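PDB 6MFI: metallo-beta-lactamase from Simiduia agarivorans, which probably hydrolyses the amide bond of beta-lactam antibiotics with two zinc ions, as a metallo-beta-lactamase of subclass B3. Local coordinates for residues D39-D44 and G60-A65; V103-H108 and I173-L178. All blocks are in the same frame, centred on the assembly; numbering follows the deposited sequence.

Contact 1 of 2, residues D39-D44 and G60-A65; sequences DWDAWD and GTCGIA
Thr61 meets Trp43 through its hydroxyl, which chi1 of 64° sets between the residue's own backbone N and carbonyl carbon; chi1 of -69° at Trp43 places CG anti to the carbonyl carbon and so starts the indole off beside Ile64. The Thr61 hydroxyl donates to the backbone O of Trp43, with OG1 and that O 2.7 Å apart; the donor is tilted 32° from the carbonyl plane. The same OG1 accepts from the backbone N of Gly63 and, at 2.8 Å, from the backbone N of Ile64. Three bonds thus grip one buried hydroxyl, and threonine suits the place because its oxygen both donates and accepts while CG2 also packs near the Trp43 carbonyl. The bond to Gly63 N closes an ST turn and the bond to Ile64 N an ST motif, so residues 61-64, in the loop between strands 56-58 and 67-71 of the metallo-beta-lactamase fold, fold back around the side chain that holds the other loop. Beside it, Ile64 lays its CD1 over one face of the Trp43 indole, a CH-pi contact 3.9 Å from the centroid of the five-membered ring, and CG1 backs CB and CG of Trp43. The indole also meets the ring of His253 and touches Asp114, both zinc ligands. With no CB, Gly63 leaves room for the carbonyl oxygens of Asp41 and Ala42, and its CA makes a CA-H...O contact with Ala42 O at 3.4 Å. Farther along, CB of Cys62 packs 3.5 Å from OD2 of Asp41. That carboxylate is engaged by its own loop, OD1 taking the backbone N of Ala42 and OD2 that of Ala38, and SG of Cys62 is tied to Cys37 by a disulfide.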
ATOM      1  N   ASP A  39     -15.706  -7.021  -4.548  1.00 18.29           N
ATOM      2  CA  ASP A  39     -14.395  -7.319  -5.106  1.00 18.15           C
ATOM      3  C   ASP A  39     -14.091  -6.374  -6.262  1.00 17.37           C
ATOM      4  O   ASP A  39     -14.932  -6.166  -7.142  1.00 17.72           O
ATOM      5  CB  ASP A  39     -14.335  -8.771  -5.578  1.00 19.62           C
ATOM      6  CG  ASP A  39     -13.901  -9.722  -4.480  1.00 20.69           C
ATOM      7  OD1 ASP A  39     -12.978  -9.369  -3.716  1.00 20.18           O
ATOM      8  OD2 ASP A  39     -14.482 -10.823  -4.379  1.00 21.78           O
ATOM      9  N   TRP A  40     -12.884  -5.806  -6.255  1.00 16.47           N
ATOM     10  CA  TRP A  40     -12.444  -4.863  -7.282  1.00 16.10           C
ATOM     11  C   TRP A  40     -13.424  -3.699  -7.410  1.00 16.09           C
ATOM     12  O   TRP A  40     -13.875  -3.344  -8.501  1.00 15.72           O
ATOM     13  CB  TRP A  40     -12.247  -5.567  -8.625  1.00 16.41           C
ATOM     14  CG  TRP A  40     -11.225  -6.660  -8.587  1.00 17.11           C
ATOM     15  CD1 TRP A  40     -11.446  -7.995  -8.763  1.00 18.49           C
ATOM     16  CD2 TRP A  40      -9.815  -6.511  -8.380  1.00 16.85           C
ATOM     17  NE1 TRP A  40     -10.264  -8.688  -8.668  1.00 19.07           N
ATOM     18  CE2 TRP A  40      -9.247  -7.799  -8.435  1.00 17.91           C
ATOM     19  CE3 TRP A  40      -8.979  -5.414  -8.149  1.00 15.81           C
ATOM     20  CZ2 TRP A  40      -7.882  -8.021  -8.266  1.00 17.66           C
ATOM     21  CZ3 TRP A  40      -7.624  -5.636  -7.983  1.00 16.03           C
ATOM     22  CH2 TRP A  40      -7.089  -6.929  -8.041  1.00 16.69           C
ATOM     23  N   ASP A  41     -13.757  -3.105  -6.268  1.00 15.74           N
ATOM     24  CA  ASP A  41     -14.727  -2.023  -6.235  1.00 16.45           C
ATOM     25  C   ASP A  41     -14.112  -0.736  -6.780  1.00 16.75           C
ATOM     26  O   ASP A  41     -12.917  -0.656  -7.078  1.00 16.85           O
ATOM     27  CB  ASP A  41     -15.236  -1.811  -4.810  1.00 16.63           C
ATOM     28  CG  ASP A  41     -16.740  -1.654  -4.746  1.00 17.47           C
ATOM     29  OD1 ASP A  41     -17.327  -1.137  -5.720  1.00 17.53           O
ATOM     30  OD2 ASP A  41     -17.336  -2.048  -3.721  1.00 17.75           O
ATOM     31  N   ALA A  42     -14.956   0.287  -6.911  1.00 17.36           N
ATOM     32  CA  ALA A  42     -14.490   1.584  -7.381  1.00 17.43           C
ATOM     33  C   ALA A  42     -13.479   2.171  -6.403  1.00 16.59           C
ATOM     34  O   ALA A  42     -13.563   1.967  -5.189  1.00 17.16           O
ATOM     35  CB  ALA A  42     -15.668   2.541  -7.563  1.00 17.65           C
ATOM     36  N   TRP A  43     -12.510   2.909  -6.950  1.00 16.20           N
ATOM     37  CA  TRP A  43     -11.428   3.442  -6.127  1.00 15.77           C
ATOM     38  C   TRP A  43     -11.946   4.440  -5.099  1.00 14.86           C
ATOM     39  O   TRP A  43     -11.464   4.478  -3.962  1.00 15.05           O
ATOM     40  CB  TRP A  43     -10.368   4.096  -7.013  1.00 16.65           C
ATOM     41  CG  TRP A  43      -9.587   3.130  -7.847  1.00 18.10           C
ATOM     42  CD1 TRP A  43      -9.528   1.776  -7.698  1.00 18.86           C
ATOM     43  CD2 TRP A  43      -8.749   3.448  -8.965  1.00 19.04           C
ATOM     44  NE1 TRP A  43      -8.705   1.230  -8.655  1.00 19.49           N
ATOM     45  CE2 TRP A  43      -8.216   2.235  -9.445  1.00 19.52           C
ATOM     46  CE3 TRP A  43      -8.402   4.639  -9.609  1.00 19.36           C
ATOM     47  CZ2 TRP A  43      -7.351   2.180 -10.537  1.00 19.80           C
ATOM     48  CZ3 TRP A  43      -7.543   4.583 -10.691  1.00 19.79           C
ATOM     49  CH2 TRP A  43      -7.028   3.362 -11.145  1.00 19.94           C
ATOM     50  N   ASP A  44     -12.927   5.258  -5.480  1.00 14.28           N
ATOM     51  CA  ASP A  44     -13.435   6.317  -4.619  1.00 13.66           C
ATOM     52  C   ASP A  44     -14.760   5.963  -3.957  1.00 13.65           C
ATOM     53  O   ASP A  44     -15.431   6.855  -3.427  1.00 13.48           O
ATOM     54  CB  ASP A  44     -13.581   7.617  -5.414  1.00 14.20           C
ATOM     55  CG  ASP A  44     -12.264   8.101  -5.987  1.00 14.21           C
ATOM     56  OD1 ASP A  44     -11.218   7.901  -5.333  1.00 13.83           O
ATOM     57  OD2 ASP A  44     -12.272   8.689  -7.089  1.00 13.98           O
ATOM     58  N   GLY A  60      -9.186   2.510   4.426  1.00 11.07           N
ATOM     59  CA  GLY A  60      -9.287   2.849   3.024  1.00 11.34           C
ATOM     60  C   GLY A  60     -10.706   2.747   2.497  1.00 11.36           C
ATOM     61  O   GLY A  60     -11.673   2.571   3.241  1.00 11.16           O
ATOM     62  N   THR A  61     -10.820   2.863   1.177  1.00 11.62           N
ATOM     63  CA  THR A  61     -12.104   2.777   0.494  1.00 12.77           C
ATOM     64  C   THR A  61     -12.436   1.310   0.225  1.00 14.19           C
ATOM     65  O   THR A  61     -11.757   0.396   0.702  1.00 14.77           O
ATOM     66  CB  THR A  61     -12.071   3.588  -0.798  1.00 12.25           C
ATOM     67  OG1 THR A  61     -11.116   3.011  -1.697  1.00 12.41           O
ATOM     68  CG2 THR A  61     -11.668   5.024  -0.510  1.00 11.71           C
ATOM     69  N   CYS A  62     -13.501   1.065  -0.540  1.00 14.96           N
ATOM     70  CA  CYS A  62     -13.809  -0.289  -0.983  1.00 15.98           C
ATOM     71  C   CYS A  62     -12.881  -0.769  -2.090  1.00 16.14           C
ATOM     72  O   CYS A  62     -12.794  -1.979  -2.326  1.00 17.38           O
ATOM     73  CB  CYS A  62     -15.260  -0.382  -1.461  1.00 17.04           C
ATOM     74  SG  CYS A  62     -16.507   0.007  -0.215  1.00 18.25           S
ATOM     75  N   GLY A  63     -12.186   0.144  -2.767  1.00 15.10           N
ATOM     76  CA  GLY A  63     -11.321  -0.232  -3.868  1.00 15.24           C
ATOM     77  C   GLY A  63      -9.852   0.055  -3.632  1.00 14.38           C
ATOM     78  O   GLY A  63      -8.989  -0.548  -4.277  1.00 14.74           O
ATOM     79  N   ILE A  64      -9.551   0.970  -2.712  1.00 13.76           N
ATOM     80  CA  ILE A  64      -8.180   1.375  -2.420  1.00 12.34           C
ATOM     81  C   ILE A  64      -7.940   1.238  -0.923  1.00 12.31           C
ATOM     82  O   ILE A  64      -8.755   1.695  -0.113  1.00 12.10           O
ATOM     83  CB  ILE A  64      -7.896   2.815  -2.885  1.00 11.98           C
ATOM     84  CG1 ILE A  64      -8.024   2.918  -4.407  1.00 13.24           C
ATOM     85  CG2 ILE A  64      -6.514   3.261  -2.430  1.00 10.96           C
ATOM     86  CD1 ILE A  64      -7.048   2.042  -5.165  1.00 13.50           C
ATOM     87  N   ALA A  65      -6.820   0.622  -0.558  1.00 11.39           N
ATOM     88  CA  ALA A  65      -6.502   0.359   0.836  1.00 11.09           C
ATOM     89  C   ALA A  65      -5.712   1.507   1.452  1.00  9.96           C
ATOM     90  O   ALA A  65      -4.910   2.170   0.789  1.00  9.70           O
ATOM     91  CB  ALA A  65      -5.705  -0.940   0.971  1.00 10.98           C
TER

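Contact 2 of 2, residues V103-H108 and I173-L178; sequences VKILLH and IALGNL
Ile105 sets its CD1 against two residues of the facing strand, 3.7 Å from CG2 of Ile173 and 3.8 Å from CB of Leu175. It slides past Ile173 in the opposite direction but meets Leu175 tip to tip. With chi2 at 180° the chain of Ile105 is extended, which carries CD1 out to both neighbours. On one flank Leu175 crosses Lys104 at about a right angle, its CD2 3.7 Å from the lysine CB; the lysine suits this edge because its aliphatic root packs while NZ turns off to the backbone O of Ser101. On the other flank CD2 of Leu107 approaches CG1 of Ile173 more loosely, at 4.2 Å. Tyr131 lies against Ile105 and Leu107, Val76 against Leu107 and Leu175, and Trp195 against Leu107 and Ile173. Strands 103-107 and 173-175 belong to different sheets and run nearly antiparallel, their axes 8.5 Å apart, as in the layered beta core of the alpha-beta/beta-alpha fold. A type II' turn spans Leu175 to Leu178, with Gly176 at positive phi. The contact is made by aliphatic carbon, branched side chains and the root of Lys104, so shape and exclusion of water, rather than directed bonds, hold the sheets together here.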
ATOM      1  N   VAL A 103      -1.807  11.415  13.663  1.00 10.75           N
ATOM      2  CA  VAL A 103      -1.061  10.763  12.591  1.00 11.74           C
ATOM      3  C   VAL A 103       0.223  11.559  12.373  1.00 11.99           C
ATOM      4  O   VAL A 103       0.186  12.685  11.869  1.00 10.53           O
ATOM      5  CB  VAL A 103      -1.885  10.670  11.302  1.00 11.59           C
ATOM      6  CG1 VAL A 103      -1.091   9.957  10.218  1.00 11.87           C
ATOM      7  CG2 VAL A 103      -3.201   9.955  11.565  1.00 11.63           C
ATOM      8  N   LYS A 104       1.360  10.980  12.760  1.00 11.81           N
ATOM      9  CA  LYS A 104       2.634  11.683  12.704  1.00 12.31           C
ATOM     10  C   LYS A 104       3.488  11.308  11.503  1.00 12.50           C
ATOM     11  O   LYS A 104       4.394  12.071  11.150  1.00 13.26           O
ATOM     12  CB  LYS A 104       3.439  11.421  13.984  1.00 12.91           C
ATOM     13  CG  LYS A 104       2.670  11.671  15.270  1.00 13.50           C
ATOM     14  CD  LYS A 104       2.169  13.103  15.350  1.00 14.45           C
ATOM     15  CE  LYS A 104       1.417  13.352  16.647  1.00 15.78           C
ATOM     16  NZ  LYS A 104       0.871  14.735  16.720  1.00 16.17           N
ATOM     17  N   ILE A 105       3.232  10.166  10.869  1.00 12.22           N
ATOM     18  CA  ILE A 105       4.062   9.678   9.773  1.00 12.31           C
ATOM     19  C   ILE A 105       3.158   9.171   8.659  1.00 11.21           C
ATOM     20  O   ILE A 105       2.202   8.433   8.914  1.00 10.04           O
ATOM     21  CB  ILE A 105       5.024   8.565  10.239  1.00 12.93           C
ATOM     22  CG1 ILE A 105       6.054   9.127  11.222  1.00 14.10           C
ATOM     23  CG2 ILE A 105       5.721   7.920   9.051  1.00 12.18           C
ATOM     24  CD1 ILE A 105       7.040   8.102  11.732  1.00 14.92           C
ATOM     25  N   LEU A 106       3.459   9.571   7.426  1.00 10.71           N
ATOM     26  CA  LEU A 106       2.755   9.100   6.240  1.00 10.68           C
ATOM     27  C   LEU A 106       3.702   8.261   5.394  1.00 11.12           C
ATOM     28  O   LEU A 106       4.817   8.696   5.085  1.00 12.07           O
ATOM     29  CB  LEU A 106       2.214  10.272   5.419  1.00  9.26           C
ATOM     30  CG  LEU A 106       1.073  11.091   6.021  1.00 10.77           C
ATOM     31  CD1 LEU A 106       0.813  12.327   5.180  1.00 10.60           C
ATOM     32  CD2 LEU A 106      -0.190  10.252   6.143  1.00 10.33           C
ATOM     33  N   LEU A 107       3.260   7.063   5.025  1.00 10.74           N
ATOM     34  CA  LEU A 107       4.009   6.171   4.155  1.00 10.31           C
ATOM     35  C   LEU A 107       3.196   5.885   2.899  1.00  9.76           C
ATOM     36  O   LEU A 107       2.031   6.273   2.782  1.00  9.01           O
ATOM     37  CB  LEU A 107       4.368   4.864   4.873  1.00 11.05           C
ATOM     38  CG  LEU A 107       5.099   5.002   6.210  1.00 11.95           C
ATOM     39  CD1 LEU A 107       5.360   3.634   6.824  1.00 12.18           C
ATOM     40  CD2 LEU A 107       6.397   5.776   6.036  1.00 12.80           C
ATOM     41  N   HIS A 108       3.823   5.192   1.951  1.00 10.22           N
ATOM     42  CA  HIS A 108       3.198   4.923   0.665  1.00 10.34           C
ATOM     43  C   HIS A 108       3.559   3.524   0.193  1.00 10.99           C
ATOM     44  O   HIS A 108       4.594   2.967   0.571  1.00 11.13           O
ATOM     45  CB  HIS A 108       3.627   5.947  -0.395  1.00 10.36           C
ATOM     46  CG  HIS A 108       5.063   5.826  -0.806  1.00 10.11           C
ATOM     47  ND1 HIS A 108       5.514   4.845  -1.663  1.00 10.17           N
ATOM     48  CD2 HIS A 108       6.150   6.565  -0.477  1.00 10.20           C
ATOM     49  CE1 HIS A 108       6.815   4.981  -1.840  1.00 10.62           C
ATOM     50  NE2 HIS A 108       7.226   6.018  -1.133  1.00 10.66           N
ATOM     51  N   ILE A 173      11.261   2.631  10.208  1.00 19.45           N
ATOM     52  CA  ILE A 173      10.473   3.800  10.580  1.00 18.96           C
ATOM     53  C   ILE A 173      10.034   3.618  12.024  1.00 19.02           C
ATOM     54  O   ILE A 173       9.350   2.639  12.351  1.00 19.41           O
ATOM     55  CB  ILE A 173       9.261   3.993   9.655  1.00 18.52           C
ATOM     56  CG1 ILE A 173       9.717   4.407   8.255  1.00 18.71           C
ATOM     57  CG2 ILE A 173       8.304   5.020  10.235  1.00 17.93           C
ATOM     58  CD1 ILE A 173      10.292   5.805   8.184  1.00 18.76           C
ATOM     59  N   ALA A 174      10.428   4.551  12.887  1.00 19.39           N
ATOM     60  CA  ALA A 174      10.163   4.465  14.317  1.00 19.82           C
ATOM     61  C   ALA A 174       9.265   5.616  14.746  1.00 19.07           C
ATOM     62  O   ALA A 174       9.489   6.766  14.353  1.00 18.93           O
ATOM     63  CB  ALA A 174      11.468   4.485  15.117  1.00 21.15           C
ATOM     64  N   LEU A 175       8.252   5.300  15.554  1.00 18.94           N
ATOM     65  CA  LEU A 175       7.346   6.309  16.100  1.00 18.50           C
ATOM     66  C   LEU A 175       6.809   5.759  17.419  1.00 19.36           C
ATOM     67  O   LEU A 175       5.847   4.984  17.425  1.00 19.65           O
ATOM     68  CB  LEU A 175       6.222   6.630  15.127  1.00 17.18           C
ATOM     69  CG  LEU A 175       5.278   7.756  15.552  1.00 16.25           C
ATOM     70  CD1 LEU A 175       6.004   9.095  15.568  1.00 15.84           C
ATOM     71  CD2 LEU A 175       4.059   7.810  14.643  1.00 14.88           C
ATOM     72  N   GLY A 176       7.430   6.166  18.524  1.00 19.89           N
ATOM     73  CA  GLY A 176       7.095   5.606  19.818  1.00 20.09           C
ATOM     74  C   GLY A 176       7.371   4.118  19.880  1.00 20.78           C
ATOM     75  O   GLY A 176       8.509   3.683  19.677  1.00 22.19           O
ATOM     76  N   ASN A 177       6.340   3.324  20.161  1.00 21.12           N
ATOM     77  CA  ASN A 177       6.482   1.875  20.171  1.00 22.71           C
ATOM     78  C   ASN A 177       6.320   1.258  18.790  1.00 22.27           C
ATOM     79  O   ASN A 177       6.522   0.047  18.646  1.00 23.68           O
ATOM     80  CB  ASN A 177       5.468   1.244  21.130  1.00 23.06           C
ATOM     81  CG  ASN A 177       4.036   1.422  20.662  1.00 22.08           C
ATOM     82  OD1 ASN A 177       3.663   2.479  20.151  1.00 21.27           O
ATOM     83  ND2 ASN A 177       3.225   0.385  20.834  1.00 22.55           N
ATOM     84  N   LEU A 178       5.965   2.048  17.781  1.00 19.70           N
ATOM     85  CA  LEU A 178       5.766   1.518  16.440  1.00 17.62           C
ATOM     86  C   LEU A 178       7.094   1.378  15.707  1.00 18.24           C
ATOM     87  O   LEU A 178       8.014   2.183  15.880  1.00 17.94           O
ATOM     88  CB  LEU A 178       4.822   2.418  15.642  1.00 15.24           C
ATOM     89  CG  LEU A 178       3.530   2.791  16.364  1.00 12.14           C
ATOM     90  CD1 LEU A 178       2.735   3.811  15.561  1.00 11.11           C
ATOM     91  CD2 LEU A 178       2.708   1.542  16.628  1.00 12.52           C
TER

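In the fold
The two contacts lie in series along the chain, contact 1 closing before contact 2 opens; their centres are 24 Å apart and their nearest atoms about 8 Å. Contact 1 borders the metal site: the side chain of Ile64 comes within about 5 Å of a bound zinc ion, and that of Trp43 within about 3 Å of the side chain of Asp114. Contact 2 is farther from the metals, the side chain of Leu107 being about 11 Å from those of His110 and His115. It joins the two sheets and relates to the site through the chain, since strand 103-107 leads into the segment bearing the ligands His110, His112, Asp114 and His115.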